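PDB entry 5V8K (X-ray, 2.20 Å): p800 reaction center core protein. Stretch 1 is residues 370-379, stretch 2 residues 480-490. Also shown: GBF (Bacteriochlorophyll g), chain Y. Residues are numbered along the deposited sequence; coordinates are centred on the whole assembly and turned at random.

Stretch 1, residues 370-379: FGSKGSISEF
Stretch 2 (480-490) AALATFNSHNP

Contact between residues 370-379 and 480-490 of the p800 reaction center core protein, which buries 381 Å² counted over both sides. Backbone: a loop leaves a helix at Gly371, whose positive phi (89/9) would jam a CB against the preceding carbonyl, and enters another helix at Ile376; it runs along the last turns of the helix 480-488, in opposite sequence order. CA atoms pair Ser372 with His488 (5.3 Å), Lys373 with Thr484 (5.8 Å) and Ser375 with Ala481 (5.5 Å). Packing: extended Lys373 (-143/76, chi1 t) points toward the helix, its CG 3.7 Å from Thr484 CB; its CB covers one face of the His488 ring (chi1 m), 3.9 Å from His488 CG, while Gly371 O approaches the ring edge, 3.5 Å from His488 CD2. Ser375 CB meets Ala481 CB at 3.5 Å, two small side chains that permit this close approach. Polar contacts: Thr484 (chi1 p) brings OG1 to 3.1 Å from Lys373 O. Buried Glu378 (m, p, chi3 24°) folds back so that OE1 accepts from Ser375 N (2.9 Å, 170°), while OE2 receives a weak bond from Asn489 ND2 (3.3 Å, 126°; Asn489 chi1 t) and lies at the Phe485 ring edge, 3.9 Å from Phe485 CD2. Ser375 (chi1 p) caps the new helix, its OG accepting from Ser377 N at 3.1 Å. Waters: water 1 accepts from Lys373 N (3.0 Å) and donates weakly to Thr484 O (3.4 Å), the water oxygen being the partner in each; water 2 donates from its oxygen to Thr484 OG1 (2.8 Å) and weakly to Gly374 O (3.1 Å). Pigment: bacteriochlorophyll g touches both stretches, with GBF CHD over one face of Phe370 (3.3 Å from CZ), GBF O1D 3.5 Å from Ser372 CB and GBF O2D 3.3 Å from Pro490 CD.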

# COMPACT_ATOMS: atom_id res chain seq x y z
N PHE A 370 38.34 -5.99 -2.08
CA PHE A 370 37.88 -6.36 -3.41
C PHE A 370 38.31 -5.41 -4.52
O PHE A 370 38.11 -5.74 -5.69
CB PHE A 370 36.36 -6.48 -3.43
CG PHE A 370 35.82 -7.43 -2.42
CD1 PHE A 370 36.19 -8.76 -2.43
CD2 PHE A 370 34.91 -7.00 -1.46
CE1 PHE A 370 35.68 -9.64 -1.49
CE2 PHE A 370 34.40 -7.86 -0.52
CZ PHE A 370 34.77 -9.19 -0.53
N GLY A 371 38.87 -4.25 -4.21
CA GLY A 371 39.37 -3.35 -5.24
C GLY A 371 38.37 -2.36 -5.78
O GLY A 371 38.67 -1.66 -6.76
N SER A 372 37.20 -2.25 -5.18
CA SER A 372 36.29 -1.16 -5.48
C SER A 372 36.83 0.18 -4.97
O SER A 372 37.86 0.27 -4.28
CB SER A 372 34.94 -1.44 -4.83
OG SER A 372 35.08 -1.62 -3.40
N LYS A 373 36.09 1.23 -5.29
CA LYS A 373 36.30 2.58 -4.75
C LYS A 373 34.92 3.23 -4.54
O LYS A 373 34.47 4.08 -5.30
CB LYS A 373 37.20 3.40 -5.65
CG LYS A 373 37.61 4.71 -5.03
CD LYS A 373 39.07 4.97 -5.23
CE LYS A 373 39.40 6.45 -5.04
NZ LYS A 373 40.29 6.91 -6.15
N GLY A 374 34.24 2.81 -3.49
CA GLY A 374 32.84 3.14 -3.33
C GLY A 374 32.58 4.51 -2.74
O GLY A 374 33.45 5.18 -2.21
N SER A 375 31.34 4.94 -2.85
CA SER A 375 30.92 6.24 -2.36
C SER A 375 29.84 6.04 -1.29
O SER A 375 29.53 4.91 -0.89
CB SER A 375 30.38 7.07 -3.52
OG SER A 375 29.11 6.54 -3.90
N ILE A 376 29.22 7.15 -0.87
CA ILE A 376 28.11 7.08 0.07
C ILE A 376 27.00 6.20 -0.49
O ILE A 376 26.25 5.59 0.28
CB ILE A 376 27.62 8.50 0.44
CG1 ILE A 376 26.47 8.47 1.46
CG2 ILE A 376 27.16 9.27 -0.76
CD1 ILE A 376 26.95 8.01 2.84
N SER A 377 26.89 6.11 -1.82
CA SER A 377 25.85 5.28 -2.44
C SER A 377 26.04 3.81 -2.09
O SER A 377 25.11 3.14 -1.66
CB SER A 377 25.83 5.45 -3.97
OG SER A 377 24.76 4.71 -4.58
N GLU A 378 27.25 3.29 -2.28
CA GLU A 378 27.58 1.93 -1.84
C GLU A 378 27.49 1.77 -0.31
O GLU A 378 26.98 0.75 0.17
CB GLU A 378 28.98 1.54 -2.31
CG GLU A 378 29.06 1.10 -3.72
CD GLU A 378 29.06 2.24 -4.75
OE1 GLU A 378 29.44 3.40 -4.38
OE2 GLU A 378 28.68 1.94 -5.92
N PHE A 379 28.01 2.71 0.47
CA PHE A 379 27.95 2.57 1.92
C PHE A 379 26.50 2.41 2.39
O PHE A 379 26.17 1.44 3.09
CB PHE A 379 28.63 3.75 2.63
CG PHE A 379 28.60 3.66 4.16
CD1 PHE A 379 29.61 3.01 4.84
CD2 PHE A 379 27.55 4.19 4.88
CE1 PHE A 379 29.60 2.90 6.24
CE2 PHE A 379 27.52 4.10 6.29
CZ PHE A 379 28.54 3.44 6.96
N ALA A 480 32.29 13.02 -8.05
CA ALA A 480 33.41 12.21 -7.60
C ALA A 480 33.01 10.74 -7.54
O ALA A 480 33.80 9.86 -7.91
CB ALA A 480 33.92 12.68 -6.23
N ALA A 481 31.79 10.47 -7.08
CA ALA A 481 31.29 9.10 -7.02
C ALA A 481 31.15 8.50 -8.42
O ALA A 481 31.43 7.31 -8.63
CB ALA A 481 29.94 9.09 -6.30
N LEU A 482 30.73 9.31 -9.38
CA LEU A 482 30.59 8.84 -10.75
C LEU A 482 31.95 8.47 -11.34
O LEU A 482 32.06 7.48 -12.05
CB LEU A 482 29.91 9.92 -11.58
CG LEU A 482 29.79 9.66 -13.09
CD1 LEU A 482 28.87 8.50 -13.35
CD2 LEU A 482 29.26 10.86 -13.75
N ALA A 483 32.99 9.26 -11.08
CA ALA A 483 34.31 8.96 -11.62
C ALA A 483 34.81 7.60 -11.12
O ALA A 483 35.21 6.74 -11.91
CB ALA A 483 35.30 10.07 -11.25
N THR A 484 34.76 7.36 -9.80
CA THR A 484 35.29 6.10 -9.28
C THR A 484 34.35 4.93 -9.51
O THR A 484 34.79 3.78 -9.54
CB THR A 484 35.61 6.25 -7.79
OG1 THR A 484 34.44 6.64 -7.08
CG2 THR A 484 36.61 7.33 -7.59
N PHE A 485 33.06 5.20 -9.71
CA PHE A 485 32.15 4.16 -10.17
C PHE A 485 32.55 3.68 -11.57
O PHE A 485 32.71 2.47 -11.83
CB PHE A 485 30.72 4.72 -10.14
CG PHE A 485 29.65 3.78 -10.57
CD1 PHE A 485 29.29 3.68 -11.90
CD2 PHE A 485 28.94 3.07 -9.63
CE1 PHE A 485 28.24 2.83 -12.31
CE2 PHE A 485 27.91 2.22 -10.01
CZ PHE A 485 27.56 2.11 -11.38
N ASN A 486 32.77 4.63 -12.48
CA ASN A 486 33.12 4.30 -13.85
C ASN A 486 34.46 3.59 -13.93
O ASN A 486 34.62 2.66 -14.71
CB ASN A 486 33.14 5.56 -14.71
CG ASN A 486 31.76 6.04 -15.01
OD1 ASN A 486 30.79 5.33 -14.77
ND2 ASN A 486 31.64 7.22 -15.57
N SER A 487 35.40 3.98 -13.10
CA SER A 487 36.72 3.40 -13.20
C SER A 487 36.89 2.16 -12.32
O SER A 487 37.75 1.33 -12.63
CB SER A 487 37.76 4.46 -12.86
OG SER A 487 37.72 4.76 -11.48
N HIS A 488 36.11 1.99 -11.24
CA HIS A 488 36.34 0.86 -10.34
C HIS A 488 35.16 -0.05 -10.07
O HIS A 488 35.37 -1.11 -9.50
CB HIS A 488 36.88 1.34 -8.99
CG HIS A 488 38.30 1.78 -9.06
ND1 HIS A 488 38.67 3.00 -9.57
CD2 HIS A 488 39.45 1.15 -8.72
CE1 HIS A 488 39.99 3.11 -9.54
NE2 HIS A 488 40.48 2.01 -9.02
N ASN A 489 33.93 0.31 -10.46
CA ASN A 489 32.80 -0.58 -10.17
C ASN A 489 32.39 -1.37 -11.41
O ASN A 489 31.88 -0.77 -12.38
CB ASN A 489 31.62 0.21 -9.63
CG ASN A 489 30.56 -0.68 -9.12
OD1 ASN A 489 30.51 -1.86 -9.48
ND2 ASN A 489 29.73 -0.17 -8.22
N PRO A 490 32.56 -2.70 -11.43
CA PRO A 490 32.13 -3.49 -12.60
C PRO A 490 30.66 -3.30 -12.99
O PRO A 490 30.29 -3.56 -14.14
CB PRO A 490 32.40 -4.93 -12.19
CG PRO A 490 33.28 -4.88 -10.98
CD PRO A 490 33.29 -3.49 -10.43
MG GBF Y . 30.52 -6.55 -3.10
CHA GBF Y . 32.38 -6.39 -6.05
CHB GBF Y . 28.62 -4.08 -4.28
CHC GBF Y . 28.42 -7.31 -0.49
CHD GBF Y . 32.20 -9.69 -2.52
NA GBF Y . 30.52 -5.46 -4.77
C1A GBF Y . 31.39 -5.30 -5.77
C2A GBF Y . 30.98 -4.41 -6.91
C3A GBF Y . 30.08 -3.49 -6.12
C4A GBF Y . 29.71 -4.40 -5.01
CMA GBF Y . 30.86 -2.27 -5.59
CAA GBF Y . 30.30 -4.98 -8.16
CBA GBF Y . 29.28 -6.06 -7.82
CGA GBF Y . 27.94 -5.50 -7.38
O1A GBF Y . 27.48 -4.45 -7.79
O2A GBF Y . 27.10 -6.32 -6.55
NB GBF Y . 28.74 -5.80 -2.50
C1B GBF Y . 28.13 -4.74 -3.05
C2B GBF Y . 26.99 -4.47 -2.30
C3B GBF Y . 26.94 -5.37 -1.26
C4B GBF Y . 28.08 -6.18 -1.38
CMB GBF Y . 25.96 -3.41 -2.56
CAB GBF Y . 25.82 -5.32 -0.30
CBB GBF Y . 25.48 -6.14 0.64
NC GBF Y . 30.37 -8.13 -1.83
C1C GBF Y . 29.50 -8.25 -0.82
C2C GBF Y . 29.47 -9.37 0.16
C3C GBF Y . 30.60 -9.98 -0.57
C4C GBF Y . 31.09 -9.26 -1.66
CMC GBF Y . 29.82 -8.80 1.54
CAC GBF Y . 31.22 -11.27 -0.20
CBC GBF Y . 30.74 -12.08 0.96
ND GBF Y . 31.88 -7.79 -3.92
C1D GBF Y . 32.53 -8.93 -3.72
C2D GBF Y . 33.65 -9.49 -4.74
C3D GBF Y . 33.43 -8.38 -5.53
C4D GBF Y . 32.47 -7.43 -5.12
CMD GBF Y . 34.56 -10.67 -4.86
CAD GBF Y . 34.15 -7.80 -6.68
OBD GBF Y . 34.85 -8.31 -7.61
CBD GBF Y . 33.43 -6.55 -7.07
CGD GBF Y . 34.38 -5.41 -7.04
O1D GBF Y . 34.61 -4.76 -6.01
O2D GBF Y . 35.09 -5.11 -8.25
CED GBF Y . 36.04 -4.05 -8.18
C1 GBF Y . 25.83 -5.84 -6.12
C2 GBF Y . 25.04 -7.01 -5.62
C3 GBF Y . 23.84 -6.85 -5.06
C4 GBF Y . 23.30 -5.47 -4.86
C5 GBF Y . 23.06 -8.05 -4.60
C6 GBF Y . 23.10 -8.12 -3.05
C7 GBF Y . 22.24 -9.26 -2.53
C8 GBF Y . 22.61 -10.03 -1.49
C9 GBF Y . 23.91 -9.81 -0.75
C10 GBF Y . 21.73 -11.13 -0.95
C11 GBF Y . 21.10 -12.02 -1.96
C12 GBF Y . 20.52 -13.27 -1.34
C13 GBF Y . 20.09 -14.30 -2.09
C14 GBF Y . 19.54 -15.52 -1.42
C15 GBF Y . 20.13 -14.25 -3.61
O HOH W 1 33.80 1.45 -7.23
O HOH W 2 34.33 7.23 -4.38